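Local coordinates for MutT/nudix family protein (Shewanella oneidensis, PDB 3GZ5), which probably acts as an ADP-ribose-dependent transcriptional regulator of NAD metabolism, joining a Nudix domain to a DNA-binding winged helix domain, at residues 91-95 / 96-100; 143-146 / 147-150; 153-156 / 157-161. One frame throughout, in Å; residues are numbered along the deposited sequence.

How the contacts relate
Contacts 1 and 2 meet directly, although they lie far apart in the sequence. Their centres are 11 Å apart, and Arg98 NH2 forms a salt bridge with Asp144 OD1 at 2.8 Å. This bond ties the loop after strand 86-95 to the start of helix 145-162. Contacts 2 and 3 lie on that same helix, with centres 16 Å apart. Contact 3 is nearer the winged helix domain and touches its helix 176-187. Contacts 1 and 3 do not touch: their centres are 24 Å apart and their nearest atoms about 6 Å. The sodium ion bound by Ile122, Val125 and Val128 uses no residue of the three contacts.

Contact 1: 91-95 / 96-100; sequences CTVGN and NSRDA
The guanidinium of Arg98, whose side chain lies against Val93, is held by several groups. NH2 makes a salt bridge with Asp144 OD1, and NH1 bonds Ser104 OG. Here the chain leaves strand 86-95 of the Nudix sheet and enters the loop of a beta hairpin, whose other arm is strand 104-112. Val93 O lies over one face of the guanidinium. Arg98 CG lies between the backbone N and the carbonyl carbon (chi1 63°), which sends CD back to Val93; the bend at chi3 turns the guanidinium. Asn95 folds over the turn. Its amide comes close to the backbone nitrogens of Ser97 and Arg98. The Asn95 and Arg98 side chains cross at about a right angle, with Asn95 CG 4.0 Å from Arg98 CG. The amide and guanidinium planes are 59° apart. With an alanine here, the Asn95 amide is gone, and a gap would probably open beside Arg98 CB and CG and the turn backbone. Next door, Thr92 OG1 is hydrogen-bonded to Thr92 OG1 of the second subunit, and Asn95 packs on Glu66 of that subunit. Asn95 CG stands 3.9 Å from Ser97 OG, while Val93 CG1 rests 3.8 Å from Arg98 CD.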
loop_
_atom_site.group_PDB
_atom_site.type_symbol
_atom_site.label_atom_id
_atom_site.label_comp_id
_atom_site.label_asym_id
_atom_site.label_seq_id
_atom_site.Cartn_x
_atom_site.Cartn_y
_atom_site.Cartn_z
ATOM N N CYS B 91 2.538 5.461 -0.202
ATOM C CA CYS B 91 2.613 5.424 -1.637
ATOM C C CYS B 91 3.950 6.058 -2.046
ATOM O O CYS B 91 4.639 6.682 -1.223
ATOM C CB CYS B 91 1.425 6.172 -2.273
ATOM S SG CYS B 91 1.391 7.928 -1.833
ATOM N N THR B 92 4.331 5.830 -3.298
ATOM C CA THR B 92 5.514 6.441 -3.892
ATOM C C THR B 92 4.971 7.200 -5.077
ATOM O O THR B 92 4.307 6.623 -5.928
ATOM C CB THR B 92 6.550 5.365 -4.307
ATOM O OG1 THR B 92 7.063 4.767 -3.114
ATOM C CG2 THR B 92 7.718 5.956 -5.088
ATOM N N VAL B 93 5.186 8.507 -5.092
ATOM C CA VAL B 93 4.785 9.302 -6.255
ATOM C C VAL B 93 6.026 9.725 -7.040
ATOM O O VAL B 93 7.024 10.181 -6.458
ATOM C CB VAL B 93 3.930 10.521 -5.851
ATOM C CG1 VAL B 93 3.545 11.328 -7.079
ATOM C CG2 VAL B 93 2.632 10.038 -5.183
ATOM N N GLY B 94 5.962 9.581 -8.361
ATOM C CA GLY B 94 7.087 9.985 -9.199
ATOM C C GLY B 94 6.650 10.304 -10.605
ATOM O O GLY B 94 6.017 9.485 -11.249
ATOM N N ASN B 95 6.981 11.508 -11.058
ATOM C CA ASN B 95 6.661 11.993 -12.387
ATOM C C ASN B 95 7.463 13.270 -12.695
ATOM O O ASN B 95 8.247 13.756 -11.850
ATOM C CB ASN B 95 5.145 12.242 -12.516
ATOM C CG ASN B 95 4.629 13.266 -11.510
ATOM O OD1 ASN B 95 3.707 13.002 -10.741
ATOM N ND2 ASN B 95 5.241 14.428 -11.499
ATOM N N ASN B 96 7.231 13.828 -13.890
ATOM C CA ASN B 96 8.078 14.880 -14.434
ATOM C C ASN B 96 7.472 16.276 -14.260
ATOM O O ASN B 96 8.028 17.270 -14.736
ATOM C CB ASN B 96 8.445 14.592 -15.911
ATOM C CG ASN B 96 7.242 14.625 -16.868
ATOM O OD1 ASN B 96 6.081 14.713 -16.461
ATOM N ND2 ASN B 96 7.536 14.551 -18.166
ATOM N N SER B 97 6.359 16.338 -13.538
ATOM C CA SER B 97 5.583 17.553 -13.426
ATOM C C SER B 97 5.384 18.043 -11.992
ATOM O O SER B 97 5.118 19.216 -11.793
ATOM C CB SER B 97 4.224 17.332 -14.067
ATOM O OG SER B 97 3.381 16.594 -13.195
ATOM N N ARG B 98 5.492 17.159 -10.996
ATOM C CA ARG B 98 5.215 17.533 -9.602
ATOM C C ARG B 98 6.275 18.475 -9.035
ATOM O O ARG B 98 6.054 19.139 -8.025
ATOM C CB ARG B 98 5.066 16.286 -8.694
ATOM C CG ARG B 98 6.317 15.401 -8.574
ATOM C CD ARG B 98 6.045 14.095 -7.779
ATOM N NE ARG B 98 5.734 14.330 -6.367
ATOM C CZ ARG B 98 6.642 14.586 -5.433
ATOM N NH1 ARG B 98 7.929 14.655 -5.755
ATOM N NH2 ARG B 98 6.270 14.796 -4.181
ATOM N N ASP B 99 7.439 18.504 -9.671
ATOM C CA ASP B 99 8.551 19.294 -9.158
ATOM C C ASP B 99 9.265 20.009 -10.298
ATOM O O ASP B 99 9.588 19.418 -11.341
ATOM C CB ASP B 99 9.504 18.431 -8.324
ATOM C CG ASP B 99 10.657 19.218 -7.741
ATOM O OD1 ASP B 99 11.167 18.816 -6.670
ATOM O OD2 ASP B 99 11.067 20.224 -8.354
ATOM N N ALA B 100 9.476 21.303 -10.077
ATOM C CA ALA B 100 9.971 22.211 -11.099
ATOM C C ALA B 100 11.442 21.976 -11.394
ATOM O O ALA B 100 11.891 22.198 -12.516
ATOM C CB ALA B 100 9.728 23.663 -10.675
#

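Contact 2: 143-146 / 147-150; sequences FDHL and QLIE
His145 O accepts the backbone N-H of Ile149, with a length of 2.9 Å from Ile149 N to His145 O and an N-H...O angle of 160°. Leu146 O takes Glu150 N at 3.0 Å, again nearly straight. Leu148 N bonds Asp144 O at 3.2 Å. These bonds form the first turn of alpha-helix 145-162, which packs on the Nudix sheet. Asp144 is at the N-cap position, but its side chain makes no capping bond. Its OD1 makes a salt bridge with Arg98 NH2 instead. Asp144 OD1 also lies at the edge of the His145 ring, in its plane. ND1 of that ring accepts the backbone N-H of Leu55, which helps fix the ring's rotation. Leu148 meets both side chains with one methyl: CD1 is 4.0 Å from Asp144 OD1 and 4.0 Å from His145 CD2. Its CG stands anti to its own carbonyl carbon (chi1 -69°), and the branch runs back toward the helix start. Ile149 CG1 passes His145 O. Leu148 packs on Cys91 and Val93 of strand 86-95, and Ile149 on Val28 of strand 22-33. On the exposed side, Glu150 crosses Leu146 obliquely and brings OE2 to 3.9 Å from Leu146 CG.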
loop_
_atom_site.group_PDB
_atom_site.type_symbol
_atom_site.label_atom_id
_atom_site.label_comp_id
_atom_site.label_asym_id
_atom_site.label_seq_id
_atom_site.Cartn_x
_atom_site.Cartn_y
_atom_site.Cartn_z
ATOM N N PHE B 143 4.580 21.719 -3.228
ATOM C CA PHE B 143 4.506 20.612 -4.154
ATOM C C PHE B 143 3.111 20.021 -4.229
ATOM O O PHE B 143 2.125 20.749 -4.435
ATOM C CB PHE B 143 5.546 19.541 -3.801
ATOM C CG PHE B 143 6.959 20.064 -3.672
ATOM C CD1 PHE B 143 7.756 20.254 -4.801
ATOM C CD2 PHE B 143 7.506 20.325 -2.427
ATOM C CE1 PHE B 143 9.077 20.721 -4.688
ATOM C CE2 PHE B 143 8.827 20.796 -2.298
ATOM C CZ PHE B 143 9.612 20.983 -3.436
ATOM N N ASP B 144 3.028 18.700 -4.087
ATOM C CA ASP B 144 1.764 17.980 -4.194
ATOM C C ASP B 144 1.373 17.435 -2.824
ATOM O O ASP B 144 0.577 16.495 -2.734
ATOM C CB ASP B 144 1.869 16.838 -5.239
ATOM C CG ASP B 144 2.961 15.794 -4.891
ATOM O OD1 ASP B 144 3.784 16.026 -3.976
ATOM O OD2 ASP B 144 2.999 14.743 -5.552
ATOM N N HIS B 145 1.929 18.036 -1.776
ATOM C CA HIS B 145 1.771 17.563 -0.412
ATOM C C HIS B 145 0.329 17.562 0.132
ATOM O O HIS B 145 -0.024 16.718 0.977
ATOM C CB HIS B 145 2.683 18.332 0.528
ATOM C CG HIS B 145 4.135 18.039 0.333
ATOM N ND1 HIS B 145 5.102 18.515 1.190
ATOM C CD2 HIS B 145 4.791 17.338 -0.625
ATOM C CE1 HIS B 145 6.292 18.122 0.771
ATOM N NE2 HIS B 145 6.129 17.390 -0.320
ATOM N N LEU B 146 -0.501 18.481 -0.358
ATOM C CA LEU B 146 -1.912 18.443 -0.033
ATOM C C LEU B 146 -2.543 17.135 -0.494
ATOM O O LEU B 146 -3.378 16.556 0.203
ATOM C CB LEU B 146 -2.676 19.623 -0.651
ATOM C CG LEU B 146 -4.195 19.586 -0.392
ATOM C CD1 LEU B 146 -4.471 19.622 1.113
ATOM C CD2 LEU B 146 -4.928 20.727 -1.108
ATOM N N GLN B 147 -2.148 16.691 -1.678
ATOM C CA GLN B 147 -2.681 15.488 -2.273
ATOM C C GLN B 147 -2.231 14.238 -1.506
ATOM O O GLN B 147 -3.021 13.314 -1.313
ATOM C CB GLN B 147 -2.223 15.429 -3.724
ATOM C CG GLN B 147 -3.031 14.533 -4.634
ATOM C CD GLN B 147 -2.700 14.790 -6.095
ATOM O OE1 GLN B 147 -2.159 15.854 -6.444
ATOM N NE2 GLN B 147 -3.025 13.823 -6.960
ATOM N N LEU B 148 -0.968 14.229 -1.073
ATOM C CA LEU B 148 -0.420 13.181 -0.194
ATOM C C LEU B 148 -1.152 13.112 1.164
ATOM O O LEU B 148 -1.439 12.029 1.658
ATOM C CB LEU B 148 1.092 13.377 0.007
ATOM C CG LEU B 148 2.038 13.148 -1.184
ATOM C CD1 LEU B 148 3.447 13.525 -0.816
ATOM C CD2 LEU B 148 2.001 11.694 -1.737
ATOM N N ILE B 149 -1.461 14.271 1.746
ATOM C CA ILE B 149 -2.267 14.372 2.986
ATOM C C ILE B 149 -3.665 13.772 2.813
ATOM O O ILE B 149 -4.089 12.939 3.622
ATOM C CB ILE B 149 -2.267 15.824 3.561
ATOM C CG1 ILE B 149 -0.855 16.167 4.024
ATOM C CG2 ILE B 149 -3.224 15.987 4.748
ATOM C CD1 ILE B 149 -0.582 17.620 4.223
ATOM N N GLU B 150 -4.350 14.153 1.736
ATOM C CA GLU B 150 -5.653 13.577 1.385
ATOM C C GLU B 150 -5.635 12.045 1.209
ATOM O O GLU B 150 -6.562 11.346 1.640
ATOM C CB GLU B 150 -6.186 14.209 0.086
ATOM C CG GLU B 150 -6.464 15.711 0.169
ATOM C CD GLU B 150 -6.974 16.305 -1.155
ATOM O OE1 GLU B 150 -6.904 15.604 -2.200
ATOM O OE2 GLU B 150 -7.446 17.473 -1.141
#

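Contact 3: 153-156 / 157-161; sequences RERL and TQKAL
This is a local helical contact between residues three and four apart, late in alpha-helix 145-162, where the Nudix domain meets helix 176-187 of the winged helix domain. Backbone bonds carry the spiral: Lys159 N to Arg155 O and Ala160 N to Leu156 O are each 2.9 Å. Gln158 N to Glu154 O is weak, and a water bridges Glu154 O and Gln158 OE1. Arg153 NH1 and Thr157 OG1 both bond Leu186 O of helix 176-187. The Thr157 hydroxyl stands at the edge of the guanidinium, near its plane, with OG1 2.6 Å from Arg153 NH1. Thr157 OG1 is also 3.1 Å from Arg153 O. Arg155 and Lys159 point the same way, with Arg155 NE 4.1 Å from Lys159 CE. Lys159 bends at chi2 (-67°) and Arg155 at chi3 (59°) as the two chains run alongside each other. Arg155 NH1 and Lys159 NZ both make salt bridges to Glu88 OE2. Sharing that carboxylate probably offsets the like charges and ties the helix to strand 86-95, while the Arg153 and Thr157 pair joins it to the winged helix domain.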
loop_
_atom_site.group_PDB
_atom_site.type_symbol
_atom_site.label_atom_id
_atom_site.label_comp_id
_atom_site.label_asym_id
_atom_site.label_seq_id
_atom_site.Cartn_x
_atom_site.Cartn_y
_atom_site.Cartn_z
ATOM N N ARG B 153 -5.064 10.601 4.745
ATOM C CA ARG B 153 -6.317 10.760 5.485
ATOM C C ARG B 153 -7.373 9.715 5.097
ATOM O O ARG B 153 -8.123 9.224 5.951
ATOM C CB ARG B 153 -6.858 12.194 5.328
ATOM C CG ARG B 153 -8.251 12.445 5.952
ATOM C CD ARG B 153 -8.263 12.304 7.469
ATOM N NE ARG B 153 -9.600 12.581 8.013
ATOM C CZ ARG B 153 -10.617 11.722 7.995
ATOM N NH1 ARG B 153 -10.474 10.500 7.466
ATOM N NH2 ARG B 153 -11.776 12.080 8.518
ATOM N N GLU B 154 -7.423 9.397 3.805
ATOM C CA GLU B 154 -8.274 8.369 3.252
ATOM C C GLU B 154 -7.860 6.946 3.657
ATOM O O GLU B 154 -8.713 6.070 3.898
ATOM C CB GLU B 154 -8.184 8.440 1.748
ATOM C CG GLU B 154 -9.118 9.368 1.075
ATOM C CD GLU B 154 -9.270 8.945 -0.361
ATOM O OE1 GLU B 154 -10.393 8.542 -0.736
ATOM O OE2 GLU B 154 -8.247 8.950 -1.097
ATOM N N ARG B 155 -6.557 6.677 3.680
ATOM C CA ARG B 155 -6.127 5.380 4.205
ATOM C C ARG B 155 -6.421 5.235 5.694
ATOM O O ARG B 155 -6.783 4.179 6.129
ATOM C CB ARG B 155 -4.668 5.011 3.893
ATOM C CG ARG B 155 -4.516 3.449 4.051
ATOM C CD ARG B 155 -3.197 2.907 3.716
ATOM N NE ARG B 155 -2.169 3.524 4.552
ATOM C CZ ARG B 155 -0.868 3.267 4.435
ATOM N NH1 ARG B 155 0.001 3.901 5.219
ATOM N NH2 ARG B 155 -0.450 2.380 3.525
ATOM N N LEU B 156 -6.293 6.313 6.452
ATOM C CA LEU B 156 -6.694 6.325 7.860
ATOM C C LEU B 156 -8.163 5.948 8.086
ATOM O O LEU B 156 -8.494 5.221 9.029
ATOM C CB LEU B 156 -6.444 7.693 8.475
ATOM C CG LEU B 156 -5.050 8.034 8.949
ATOM C CD1 LEU B 156 -5.253 8.923 10.163
ATOM C CD2 LEU B 156 -4.284 6.804 9.316
ATOM N N THR B 157 -9.024 6.445 7.211
ATOM C CA THR B 157 -10.424 6.035 7.171
ATOM C C THR B 157 -10.597 4.518 7.042
ATOM O O THR B 157 -11.363 3.941 7.805
ATOM C CB THR B 157 -11.193 6.830 6.093
ATOM O OG1 THR B 157 -11.072 8.223 6.414
ATOM C CG2 THR B 157 -12.649 6.448 6.074
ATOM N N GLN B 158 -9.865 3.876 6.119
ATOM C CA GLN B 158 -9.867 2.412 6.016
ATOM C C GLN B 158 -9.279 1.732 7.253
ATOM O O GLN B 158 -9.756 0.675 7.667
ATOM C CB GLN B 158 -9.153 1.897 4.752
ATOM C CG GLN B 158 -9.706 2.409 3.429
ATOM C CD GLN B 158 -11.188 2.086 3.205
ATOM O OE1 GLN B 158 -12.054 2.981 3.268
ATOM N NE2 GLN B 158 -11.486 0.806 2.937
ATOM N N LYS B 159 -8.240 2.315 7.842
ATOM C CA LYS B 159 -7.722 1.781 9.096
ATOM C C LYS B 159 -8.787 1.794 10.206
ATOM O O LYS B 159 -8.847 0.863 10.999
ATOM C CB LYS B 159 -6.475 2.547 9.566
ATOM C CG LYS B 159 -5.287 2.449 8.648
ATOM C CD LYS B 159 -4.718 1.067 8.582
ATOM C CE LYS B 159 -3.610 1.087 7.574
ATOM N NZ LYS B 159 -2.806 -0.164 7.614
ATOM N N ALA B 160 -9.598 2.854 10.274
ATOM C CA ALA B 160 -10.699 2.956 11.260
ATOM C C ALA B 160 -11.753 1.863 11.048
ATOM O O ALA B 160 -12.434 1.467 11.978
ATOM C CB ALA B 160 -11.345 4.331 11.225
ATOM N N LEU B 161 -11.847 1.364 9.821
ATOM C CA LEU B 161 -12.833 0.347 9.449
ATOM C C LEU B 161 -12.382 -1.079 9.726
ATOM O O LEU B 161 -13.209 -1.972 10.007
ATOM C CB LEU B 161 -13.184 0.483 7.961
ATOM C CG LEU B 161 -14.289 1.454 7.503
ATOM C CD1 LEU B 161 -14.569 1.202 6.028
ATOM C CD2 LEU B 161 -15.603 1.309 8.297
HETATM O O HOH W 1 -10.788 5.677 2.518
#